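Local coordinates for 3-hydroxyisobutyrate dehydrogenase family protein (Geobacter sulfurreducens, PDB 3PDU) that probably reduces succinic semialdehyde to gamma-hydroxybutyrate with NADPH, as a member of the beta-hydroxyacid dehydrogenase family, at residues Thr61-Ala66 / Arg89-Met94; Phe116-Val121 / Leu136-Gln141; Lys217-Met222 / Asp277-Phe282. All coordinates share one frame; numbering follows the deposited sequence.

Contact 1 of 3, residues Thr61-Ala66 / Arg89-Met94; sequences TIAMLA and RGYIDM. With NAP (NADP nicotinamide-adenine-dinucleotide phosphate), chain I.
Thr61 and Tyr91, Ile62 and Ile92, and Ala63 and Asp93 sit opposite one another as bridge pairs of two parallel strands, 60-63 and 90-93, whose short axes come within 4.7 Å of each other. Four backbone bonds hold them. Gly90 O accepts from Thr61 N, Thr61 O takes Ile92 N at 2.8 Å, Ile92 O receives Ala63 N, and Ala63 O receives Met94 N at 2.8 Å, with Met94 just past the end of its strand. A water bridges Thr61 OG1 and Gly90 O, giving that carbonyl a second donor.

Side chains meet on both faces. On one, Ile62 and Ile92 lie side by side and point the same way, and Ile62 CG2 reaches Met94 SD at 3.5 Å. On the other, the Tyr91 ring, swung anti to its own N (chi1 -173°), leans back over the neighbouring strand, bringing CZ within 3.8 Å of Ala63 CB; OH approaches the same methyl closely. Asp93 OD1 turns to Ser95 OG.

Beyond the strands the chain meets the cofactor. Met64 bends at chi2 (54°), which sets SD 3.3 Å from Met94 O and CE beside NADP O4D. Leu65 CD2 packs near the adenine, and Ala66 N gives a weak bond to O4B. Strand 60-63, helix 68-76 and strand 90-93 make a beta-alpha-beta unit of the Rossmann-type domain, with NADP bound past the C-terminal ends of the strands.

Contact 2 of 3, residues Phe116-Val121 / Leu136-Gln141; sequences FLEAPV and LAAGDQ. With NAP (NADP nicotinamide-adenine-dinucleotide phosphate), chain I.
Glu118 and Ala138 form the hydrogen-bonded pair at the middle of an antiparallel contact between strands 115-122 and 133-139, where the otherwise parallel Rossmann-type sheet becomes mixed. The short strand axes run at 148° to each other.

Backbone bonds come first. Glu118 N donates to Ala138 O and Ala138 N returns the bond to Glu118 O, each at 2.9 Å. Outside this pair, Asp140 N binds Phe116 O at one end and Leu136 N binds Pro120 O at the other. Ala137 CA adds a C-H...O contact to Glu118 O at 3.1 Å. Leu117 faces Gly139 as a non-hydrogen-bonded pair, with the glycine at a positive phi (126°) and its CA close against the neighbouring strand, 4.5 Å from Leu117 CA.

Among side chains, Leu117 CD2 and Ala119 CB both meet Ala137 CB, while Leu117 CD1 lies against the Ala138 carbonyl. The CD corner of the Pro120 ring comes 3.3 Å from Leu136 O; this carbonyl is buried and finds no polar partner in the model. Leu136 also packs on Val205 of a second subunit, and Val121, at the cofactor end, brings CG2 near the nicotinamide.

Two carboxylates find their polar partners outside the strand pair. Asp140 is at the N-cap of the next helix, where OD1 accepts from Leu143 N and is bonded to Ser142 OG. Glu118 places CG between its N and carbonyl carbon (chi1 67°) and then runs extended; OE1 meets Ser102 OG, while OE2 takes the backbone amides of Gly165 and Ala168 and rests 3.5 Å from Ala138 CB.

Contact 3 of 3, residues Lys217-Met222 / Asp277-Phe282; sequences KGKGQM and DFAAVF
Lys219 and Asp277 cross at about a right angle, and their charged ends meet in a salt bridge: NZ lies 2.8 Å from OD2. The ammonium comes to the syn side of that oxygen, 24° out of the carboxylate plane. A bend at chi2 (-52°) turns the lysine chain off helix 214-225, and the extended remainder carries NZ across to the 3-10 turn at 278-281. On the way CE passes 3.5 Å from Phe278 CE2, where lysine and ring also cross at about a right angle, and CD lies 4.0 Å from Ala279 CB.

Met222, one helical turn on, reaches straight out beyond CG and crosses the aspartate. Its SD touches both Asp277 OD2 and Ala279 CB, the latter at 3.7 Å, and its CE rests on the carboxylate carbon. Both Lys219 CD and Met222 SD thus come against Ala279 CB.

OD2 has a second donor. Ala279 N binds it at 3.1 Å from above the carboxylate plane, closing an Asx turn at the start of the 3-10 segment, and it approaches from the face opposite to the lysine. OD1 takes the backbone amides of Ser231 and Phe232. With one ammonium and three amides on its two oxygens, this buried carboxylate is fixed in rotation and probably stays ionised, tying helix 214-225, the loop at 231-232 and the C-terminal turn together through one side chain.

Contacts 1 and 2 are buried neighbours in one sheet: strands 90-93 and 115-122 lie side by side, and Asp93 pairs through its backbone with Leu117 and Ala119, probably by hydrogen bonds. Both are built mainly from main-chain bonds, parallel in contact 1 and antiparallel in contact 2, and both touch NADP. Contact 3 lies across the chain's centre, about 29 and 30 Å from them between centres, in the helical C-terminal part. It too is largely buried, though Lys219 and Met222 are partly exposed. Its two segments are joined by side chains, chiefly one salt bridge, and no sheet is involved.

Contact 1 of 3, residues Thr61-Ala66 / Arg89-Met94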
loop_
_atom_site.group_PDB
_atom_site.type_symbol
_atom_site.label_atom_id
_atom_site.label_comp_id
_atom_site.label_asym_id
_atom_site.label_seq_id
_atom_site.Cartn_x
_atom_site.Cartn_y
_atom_site.Cartn_z
ATOM N N THR A 61 26.377 33.004 -2.521
ATOM C CA THR A 61 26.313 32.113 -1.375
ATOM C C THR A 61 25.476 30.897 -1.708
ATOM O O THR A 61 24.355 31.012 -2.216
ATOM C CB THR A 61 25.708 32.809 -0.152
ATOM O OG1 THR A 61 26.568 33.882 0.250
ATOM C CG2 THR A 61 25.539 31.806 1.010
ATOM N N ILE A 62 26.041 29.734 -1.422
ATOM C CA ILE A 62 25.380 28.456 -1.646
ATOM C C ILE A 62 24.919 27.883 -0.307
ATOM O O ILE A 62 25.606 28.049 0.709
ATOM C CB ILE A 62 26.366 27.483 -2.296
ATOM C CG1 ILE A 62 26.695 27.938 -3.721
ATOM C CG2 ILE A 62 25.824 26.066 -2.298
ATOM C CD1 ILE A 62 27.784 27.084 -4.382
ATOM N N ALA A 63 23.753 27.238 -0.294
ATOM C CA ALA A 63 23.264 26.577 0.915
ATOM C C ALA A 63 22.994 25.088 0.662
ATOM O O ALA A 63 22.520 24.697 -0.399
ATOM C CB ALA A 63 21.998 27.276 1.443
ATOM N N MET A 64 23.311 24.249 1.641
ATOM C CA MET A 64 23.081 22.814 1.491
ATOM C C MET A 64 22.523 22.291 2.811
ATOM O O MET A 64 23.260 21.773 3.645
ATOM C CB MET A 64 24.377 22.095 1.115
ATOM C CG MET A 64 24.178 20.661 0.640
ATOM S SD MET A 64 22.986 20.607 -0.711
ATOM C CE MET A 64 23.265 18.981 -1.383
ATOM N N LEU A 65 21.216 22.444 2.992
ATOM C CA LEU A 65 20.584 22.250 4.301
ATOM C C LEU A 65 19.656 21.042 4.295
ATOM O O LEU A 65 19.294 20.543 3.239
ATOM C CB LEU A 65 19.810 23.512 4.702
ATOM C CG LEU A 65 20.677 24.774 4.763
ATOM C CD1 LEU A 65 19.831 26.046 4.812
ATOM C CD2 LEU A 65 21.649 24.711 5.952
ATOM N N ALA A 66 19.274 20.586 5.483
ATOM C CA ALA A 66 18.562 19.319 5.638
ATOM C C ALA A 66 17.231 19.246 4.887
ATOM O O ALA A 66 16.964 18.275 4.177
ATOM C CB ALA A 66 18.332 19.029 7.123
ATOM N N ARG A 89 23.641 40.483 -5.038
ATOM C CA ARG A 89 24.363 39.298 -4.574
ATOM C C ARG A 89 23.464 38.064 -4.699
ATOM O O ARG A 89 22.241 38.163 -4.581
ATOM C CB ARG A 89 24.875 39.487 -3.143
ATOM C CG ARG A 89 25.914 40.602 -3.028
ATOM C CD ARG A 89 26.483 40.680 -1.631
ATOM N NE ARG A 89 25.504 41.155 -0.656
ATOM C CZ ARG A 89 25.130 42.427 -0.530
ATOM N NH1 ARG A 89 25.629 43.357 -1.337
ATOM N NH2 ARG A 89 24.248 42.766 0.393
ATOM N N GLY A 90 24.067 36.909 -4.948
ATOM C CA GLY A 90 23.289 35.721 -5.260
ATOM C C GLY A 90 23.148 34.725 -4.123
ATOM O O GLY A 90 24.051 34.561 -3.299
ATOM N N TYR A 91 22.019 34.030 -4.104
ATOM C CA TYR A 91 21.799 32.953 -3.151
ATOM C C TYR A 91 21.381 31.726 -3.943
ATOM O O TYR A 91 20.416 31.783 -4.702
ATOM C CB TYR A 91 20.704 33.351 -2.149
ATOM C CG TYR A 91 20.522 32.368 -1.015
ATOM C CD1 TYR A 91 21.574 32.058 -0.175
ATOM C CD2 TYR A 91 19.290 31.751 -0.784
ATOM C CE1 TYR A 91 21.424 31.166 0.867
ATOM C CE2 TYR A 91 19.126 30.849 0.269
ATOM C CZ TYR A 91 20.205 30.565 1.087
ATOM O OH TYR A 91 20.086 29.677 2.136
ATOM N N ILE A 92 22.145 30.642 -3.820
ATOM C CA ILE A 92 21.863 29.415 -4.550
ATOM C C ILE A 92 21.559 28.327 -3.540
ATOM O O ILE A 92 22.455 27.838 -2.859
ATOM C CB ILE A 92 23.061 28.973 -5.425
ATOM C CG1 ILE A 92 23.427 30.078 -6.428
ATOM C CG2 ILE A 92 22.758 27.658 -6.137
ATOM C CD1 ILE A 92 24.619 29.752 -7.308
ATOM N N ASP A 93 20.292 27.961 -3.424
ATOM C CA ASP A 93 19.915 26.957 -2.437
ATOM C C ASP A 93 19.916 25.595 -3.099
ATOM O O ASP A 93 19.111 25.315 -3.993
ATOM C CB ASP A 93 18.550 27.286 -1.811
ATOM C CG ASP A 93 18.298 26.519 -0.504
ATOM O OD1 ASP A 93 19.069 25.590 -0.187
ATOM O OD2 ASP A 93 17.324 26.847 0.204
ATOM N N MET A 94 20.846 24.752 -2.675
ATOM C CA MET A 94 21.010 23.434 -3.273
ATOM C C MET A 94 20.373 22.344 -2.414
ATOM O O MET A 94 20.476 21.153 -2.728
ATOM C CB MET A 94 22.497 23.162 -3.519
ATOM C CG MET A 94 23.112 24.227 -4.438
ATOM S SD MET A 94 24.828 23.914 -4.929
ATOM C CE MET A 94 24.611 22.786 -6.295
HETATM P PA NAP I . 23.035 16.322 6.771
HETATM O O1A NAP I . 22.001 15.806 7.685
HETATM O O2A NAP I . 24.350 15.678 6.935
HETATM O O5B NAP I . 23.177 17.907 6.887
HETATM C C5B NAP I . 22.098 18.787 7.060
HETATM C C4B NAP I . 22.671 20.199 7.193
HETATM O O4B NAP I . 21.607 21.101 7.467
HETATM C C3B NAP I . 23.662 20.340 8.356
HETATM O O3B NAP I . 24.607 21.333 7.998
HETATM C C2B NAP I . 22.792 20.881 9.478
HETATM O O2B NAP I . 23.437 21.677 10.440
HETATM C C1B NAP I . 21.867 21.769 8.674
HETATM N N9A NAP I . 20.611 22.066 9.371
HETATM C C8A NAP I . 19.588 21.214 9.686
HETATM N N7A NAP I . 18.630 21.944 10.316
HETATM C C5A NAP I . 19.025 23.231 10.385
HETATM C C6A NAP I . 18.431 24.373 10.905
HETATM N N6A NAP I . 17.220 24.310 11.471
HETATM N N1A NAP I . 19.114 25.564 10.826
HETATM C C2A NAP I . 20.359 25.630 10.232
HETATM N N3A NAP I . 20.940 24.492 9.716
HETATM C C4A NAP I . 20.277 23.316 9.796
HETATM O O3 NAP I . 22.420 16.134 5.305
HETATM P PN NAP I . 23.065 16.028 3.844
HETATM O O1N NAP I . 23.098 14.602 3.474
HETATM O O2N NAP I . 24.257 16.912 3.784
HETATM O O5D NAP I . 21.843 16.702 3.047
HETATM C C5D NAP I . 21.740 18.088 2.806
HETATM C C4D NAP I . 20.688 18.254 1.716
HETATM O O4D NAP I . 21.128 17.614 0.534
HETATM C C3D NAP I . 19.387 17.556 2.099
HETATM O O3D NAP I . 18.316 18.296 1.534
HETATM C C2D NAP I . 19.463 16.214 1.400
HETATM O O2D NAP I . 18.182 15.660 1.132
HETATM C C1D NAP I . 20.179 16.652 0.129
HETATM N N1N NAP I . 20.901 15.610 -0.601
HETATM C C2N NAP I . 21.617 14.650 0.060
HETATM C C3N NAP I . 22.320 13.683 -0.666
HETATM C C7N NAP I . 23.146 12.627 0.031
HETATM O O7N NAP I . 23.500 11.490 -0.695
HETATM N N7N NAP I . 23.513 12.745 1.310
HETATM C C4N NAP I . 22.287 13.719 -2.059
HETATM C C5N NAP I . 21.572 14.715 -2.725
HETATM C C6N NAP I . 20.890 15.668 -1.977
HETATM P P2B NAP I . 24.007 21.009 11.791
HETATM O O1X NAP I . 24.000 22.121 12.798
HETATM O O2X NAP I . 23.114 19.855 12.193
HETATM O O3X NAP I . 25.394 20.490 11.549
HETATM O O HOH W 1 25.665 35.976 -1.211
#

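Contact 2 of 3, residues Phe116-Val121 / Leu136-Gln141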
loop_
_atom_site.group_PDB
_atom_site.type_symbol
_atom_site.label_atom_id
_atom_site.label_comp_id
_atom_site.label_asym_id
_atom_site.label_seq_id
_atom_site.Cartn_x
_atom_site.Cartn_y
_atom_site.Cartn_z
ATOM N N PHE A 116 18.265 34.860 -6.967
ATOM C CA PHE A 116 18.020 33.524 -6.433
ATOM C C PHE A 116 18.025 32.449 -7.514
ATOM O O PHE A 116 17.465 32.617 -8.608
ATOM C CB PHE A 116 16.694 33.432 -5.656
ATOM C CG PHE A 116 16.417 32.045 -5.118
ATOM C CD1 PHE A 116 17.092 31.578 -3.996
ATOM C CD2 PHE A 116 15.510 31.199 -5.752
ATOM C CE1 PHE A 116 16.862 30.295 -3.505
ATOM C CE2 PHE A 116 15.263 29.925 -5.260
ATOM C CZ PHE A 116 15.944 29.469 -4.140
ATOM N N LEU A 117 18.657 31.336 -7.183
ATOM C CA LEU A 117 18.636 30.151 -8.026
ATOM C C LEU A 117 18.482 28.948 -7.120
ATOM O O LEU A 117 19.155 28.866 -6.091
ATOM C CB LEU A 117 19.976 30.046 -8.768
ATOM C CG LEU A 117 20.139 28.953 -9.819
ATOM C CD1 LEU A 117 19.365 29.338 -11.074
ATOM C CD2 LEU A 117 21.624 28.774 -10.144
ATOM N N GLU A 118 17.597 28.015 -7.466
ATOM C CA GLU A 118 17.566 26.754 -6.734
ATOM C C GLU A 118 18.430 25.801 -7.539
ATOM O O GLU A 118 18.468 25.884 -8.765
ATOM C CB GLU A 118 16.133 26.223 -6.578
ATOM C CG GLU A 118 15.469 25.779 -7.887
ATOM C CD GLU A 118 14.090 25.162 -7.679
ATOM O OE1 GLU A 118 13.662 25.017 -6.513
ATOM O OE2 GLU A 118 13.426 24.827 -8.686
ATOM N N ALA A 119 19.157 24.922 -6.865
ATOM C CA ALA A 119 19.989 23.969 -7.586
ATOM C C ALA A 119 20.200 22.678 -6.799
ATOM O O ALA A 119 21.337 22.336 -6.450
ATOM C CB ALA A 119 21.327 24.604 -7.963
ATOM N N PRO A 120 19.107 21.943 -6.534
ATOM C CA PRO A 120 19.263 20.664 -5.836
ATOM C C PRO A 120 20.066 19.712 -6.725
ATOM O O PRO A 120 20.183 19.941 -7.931
ATOM C CB PRO A 120 17.816 20.172 -5.661
ATOM C CG PRO A 120 17.037 20.869 -6.768
ATOM C CD PRO A 120 17.708 22.204 -6.939
ATOM N N VAL A 121 20.627 18.665 -6.144
ATOM C CA VAL A 121 21.510 17.797 -6.901
ATOM C C VAL A 121 21.111 16.326 -6.855
ATOM O O VAL A 121 20.470 15.865 -5.910
ATOM C CB VAL A 121 22.963 17.926 -6.400
ATOM C CG1 VAL A 121 23.424 19.379 -6.458
ATOM C CG2 VAL A 121 23.103 17.361 -4.976
ATOM N N LEU A 136 20.614 20.347 -10.790
ATOM C CA LEU A 136 19.284 20.602 -11.368
ATOM C C LEU A 136 18.800 22.019 -11.063
ATOM O O LEU A 136 17.947 22.232 -10.202
ATOM C CB LEU A 136 18.282 19.600 -10.804
ATOM C CG LEU A 136 18.713 18.134 -10.950
ATOM C CD1 LEU A 136 17.804 17.219 -10.145
ATOM C CD2 LEU A 136 18.761 17.707 -12.422
ATOM N N ALA A 137 19.324 22.989 -11.789
ATOM C CA ALA A 137 19.089 24.389 -11.444
ATOM C C ALA A 137 17.817 24.961 -12.082
ATOM O O ALA A 137 17.348 24.470 -13.116
ATOM C CB ALA A 137 20.296 25.214 -11.838
ATOM N N ALA A 138 17.261 25.983 -11.433
ATOM C CA ALA A 138 16.116 26.748 -11.941
ATOM C C ALA A 138 16.073 28.100 -11.239
ATOM O O ALA A 138 16.350 28.198 -10.041
ATOM C CB ALA A 138 14.793 25.980 -11.715
ATOM N N GLY A 139 15.735 29.144 -11.989
ATOM C CA GLY A 139 15.700 30.489 -11.451
ATOM C C GLY A 139 16.551 31.441 -12.278
ATOM O O GLY A 139 16.616 31.331 -13.500
ATOM N N ASP A 140 17.231 32.357 -11.602
ATOM C CA ASP A 140 17.893 33.479 -12.272
ATOM C C ASP A 140 19.006 33.044 -13.231
ATOM O O ASP A 140 20.002 32.464 -12.812
ATOM C CB ASP A 140 18.426 34.465 -11.232
ATOM C CG ASP A 140 18.997 35.718 -11.858
ATOM O OD1 ASP A 140 20.031 35.625 -12.545
ATOM O OD2 ASP A 140 18.411 36.797 -11.665
ATOM N N GLN A 141 18.837 33.344 -14.518
ATOM C CA GLN A 141 19.783 32.907 -15.544
ATOM C C GLN A 141 21.165 33.554 -15.426
ATOM O O GLN A 141 22.178 32.897 -15.651
ATOM C CB GLN A 141 19.213 33.152 -16.949
ATOM C CG GLN A 141 18.370 32.010 -17.495
ATOM C CD GLN A 141 19.199 30.978 -18.255
ATOM O OE1 GLN A 141 20.432 30.968 -18.181
ATOM N NE2 GLN A 141 18.520 30.108 -18.997
HETATM P PA NAP I . 23.035 16.322 6.771
HETATM O O1A NAP I . 22.001 15.806 7.685
HETATM O O2A NAP I . 24.350 15.678 6.935
HETATM O O5B NAP I . 23.177 17.907 6.887
HETATM C C5B NAP I . 22.098 18.787 7.060
HETATM C C4B NAP I . 22.671 20.199 7.193
HETATM O O4B NAP I . 21.607 21.101 7.467
HETATM C C3B NAP I . 23.662 20.340 8.356
HETATM O O3B NAP I . 24.607 21.333 7.998
HETATM C C2B NAP I . 22.792 20.881 9.478
HETATM O O2B NAP I . 23.437 21.677 10.440
HETATM C C1B NAP I . 21.867 21.769 8.674
HETATM N N9A NAP I . 20.611 22.066 9.371
HETATM C C8A NAP I . 19.588 21.214 9.686
HETATM N N7A NAP I . 18.630 21.944 10.316
HETATM C C5A NAP I . 19.025 23.231 10.385
HETATM C C6A NAP I . 18.431 24.373 10.905
HETATM N N6A NAP I . 17.220 24.310 11.471
HETATM N N1A NAP I . 19.114 25.564 10.826
HETATM C C2A NAP I . 20.359 25.630 10.232
HETATM N N3A NAP I . 20.940 24.492 9.716
HETATM C C4A NAP I . 20.277 23.316 9.796
HETATM O O3 NAP I . 22.420 16.134 5.305
HETATM P PN NAP I . 23.065 16.028 3.844
HETATM O O1N NAP I . 23.098 14.602 3.474
HETATM O O2N NAP I . 24.257 16.912 3.784
HETATM O O5D NAP I . 21.843 16.702 3.047
HETATM C C5D NAP I . 21.740 18.088 2.806
HETATM C C4D NAP I . 20.688 18.254 1.716
HETATM O O4D NAP I . 21.128 17.614 0.534
HETATM C C3D NAP I . 19.387 17.556 2.099
HETATM O O3D NAP I . 18.316 18.296 1.534
HETATM C C2D NAP I . 19.463 16.214 1.400
HETATM O O2D NAP I . 18.182 15.660 1.132
HETATM C C1D NAP I . 20.179 16.652 0.129
HETATM N N1N NAP I . 20.901 15.610 -0.601
HETATM C C2N NAP I . 21.617 14.650 0.060
HETATM C C3N NAP I . 22.320 13.683 -0.666
HETATM C C7N NAP I . 23.146 12.627 0.031
HETATM O O7N NAP I . 23.500 11.490 -0.695
HETATM N N7N NAP I . 23.513 12.745 1.310
HETATM C C4N NAP I . 22.287 13.719 -2.059
HETATM C C5N NAP I . 21.572 14.715 -2.725
HETATM C C6N NAP I . 20.890 15.668 -1.977
HETATM P P2B NAP I . 24.007 21.009 11.791
HETATM O O1X NAP I . 24.000 22.121 12.798
HETATM O O2X NAP I . 23.114 19.855 12.193
HETATM O O3X NAP I . 25.394 20.490 11.549
#

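Contact 3 of 3, residues Lys217-Met222 / Asp277-Phe282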
loop_
_atom_site.group_PDB
_atom_site.type_symbol
_atom_site.label_atom_id
_atom_site.label_comp_id
_atom_site.label_asym_id
_atom_site.label_seq_id
_atom_site.Cartn_x
_atom_site.Cartn_y
_atom_site.Cartn_z
ATOM N N LYS A 217 24.266 -2.353 -7.327
ATOM C CA LYS A 217 25.574 -2.950 -7.044
ATOM C C LYS A 217 26.121 -2.505 -5.685
ATOM O O LYS A 217 26.559 -3.330 -4.878
ATOM C CB LYS A 217 26.560 -2.623 -8.174
ATOM C CG LYS A 217 28.008 -2.942 -7.846
ATOM C CD LYS A 217 28.880 -2.920 -9.103
ATOM C CE LYS A 217 28.513 -4.058 -10.049
ATOM N NZ LYS A 217 29.343 -4.064 -11.288
ATOM N N GLY A 218 26.082 -1.202 -5.428
ATOM C CA GLY A 218 26.606 -0.651 -4.188
ATOM C C GLY A 218 25.744 -0.930 -2.964
ATOM O O GLY A 218 26.244 -1.382 -1.929
ATOM N N LYS A 219 24.448 -0.665 -3.065
ATOM C CA LYS A 219 23.562 -0.902 -1.920
ATOM C C LYS A 219 23.437 -2.398 -1.639
ATOM O O LYS A 219 23.264 -2.807 -0.488
ATOM C CB LYS A 219 22.176 -0.273 -2.132
ATOM C CG LYS A 219 22.189 1.242 -2.418
ATOM C CD LYS A 219 23.009 2.031 -1.363
ATOM C CE LYS A 219 22.902 3.553 -1.605
ATOM N NZ LYS A 219 23.718 4.324 -0.602
ATOM N N GLY A 220 23.513 -3.212 -2.691
ATOM C CA GLY A 220 23.442 -4.655 -2.533
ATOM C C GLY A 220 24.495 -5.178 -1.570
ATOM O O GLY A 220 24.239 -6.080 -0.766
ATOM N N GLN A 221 25.693 -4.613 -1.643
ATOM C CA GLN A 221 26.759 -5.037 -0.746
ATOM C C GLN A 221 26.465 -4.668 0.708
ATOM O O GLN A 221 26.850 -5.399 1.617
ATOM C CB GLN A 221 28.114 -4.481 -1.192
ATOM C CG GLN A 221 28.635 -5.133 -2.476
ATOM C CD GLN A 221 28.743 -6.655 -2.366
ATOM O OE1 GLN A 221 29.313 -7.187 -1.403
ATOM N NE2 GLN A 221 28.192 -7.362 -3.356
ATOM N N MET A 222 25.796 -3.541 0.931
ATOM C CA MET A 222 25.358 -3.197 2.283
ATOM C C MET A 222 24.370 -4.233 2.794
ATOM O O MET A 222 24.409 -4.627 3.965
ATOM C CB MET A 222 24.671 -1.832 2.307
ATOM C CG MET A 222 25.588 -0.664 2.123
ATOM S SD MET A 222 24.651 0.864 2.318
ATOM C CE MET A 222 25.894 2.063 1.840
ATOM N N ASP A 277 22.517 4.838 6.427
ATOM C CA ASP A 277 22.241 5.021 5.007
ATOM C C ASP A 277 20.798 4.627 4.704
ATOM O O ASP A 277 20.239 3.730 5.357
ATOM C CB ASP A 277 23.179 4.166 4.158
ATOM C CG ASP A 277 23.128 4.553 2.688
ATOM O OD1 ASP A 277 23.663 5.626 2.348
ATOM O OD2 ASP A 277 22.550 3.790 1.889
ATOM N N PHE A 278 20.196 5.254 3.691
ATOM C CA PHE A 278 18.820 4.905 3.341
ATOM C C PHE A 278 18.626 3.444 2.952
ATOM O O PHE A 278 17.504 2.931 3.008
ATOM C CB PHE A 278 18.202 5.874 2.307
ATOM C CG PHE A 278 18.625 5.635 0.876
ATOM C CD1 PHE A 278 17.684 5.229 -0.075
ATOM C CD2 PHE A 278 19.926 5.897 0.458
ATOM C CE1 PHE A 278 18.042 5.054 -1.409
ATOM C CE2 PHE A 278 20.304 5.718 -0.882
ATOM C CZ PHE A 278 19.354 5.285 -1.817
ATOM N N ALA A 279 19.704 2.754 2.591
ATOM C CA ALA A 279 19.599 1.319 2.310
ATOM C C ALA A 279 19.131 0.545 3.548
ATOM O O ALA A 279 18.637 -0.584 3.453
ATOM C CB ALA A 279 20.942 0.755 1.799
ATOM N N ALA A 280 19.292 1.158 4.712
ATOM C CA ALA A 280 18.930 0.509 5.964
ATOM C C ALA A 280 17.427 0.262 6.112
ATOM O O ALA A 280 16.997 -0.355 7.082
ATOM C CB ALA A 280 19.473 1.301 7.148
ATOM N N VAL A 281 16.624 0.734 5.161
ATOM C CA VAL A 281 15.211 0.360 5.165
ATOM C C VAL A 281 15.102 -1.165 5.108
ATOM O O VAL A 281 14.135 -1.747 5.562
ATOM C CB VAL A 281 14.430 1.008 3.991
ATOM C CG1 VAL A 281 14.897 0.450 2.653
ATOM C CG2 VAL A 281 12.925 0.804 4.176
ATOM N N PHE A 282 16.122 -1.809 4.558
ATOM C CA PHE A 282 16.169 -3.268 4.529
ATOM C C PHE A 282 15.963 -3.874 5.914
ATOM O O PHE A 282 15.413 -4.967 6.058
ATOM C CB PHE A 282 17.510 -3.706 3.951
ATOM C CG PHE A 282 17.695 -5.186 3.881
ATOM C CD1 PHE A 282 16.928 -5.957 3.021
ATOM C CD2 PHE A 282 18.685 -5.808 4.635
ATOM C CE1 PHE A 282 17.129 -7.328 2.935
ATOM C CE2 PHE A 282 18.883 -7.177 4.556
ATOM C CZ PHE A 282 18.111 -7.937 3.703
#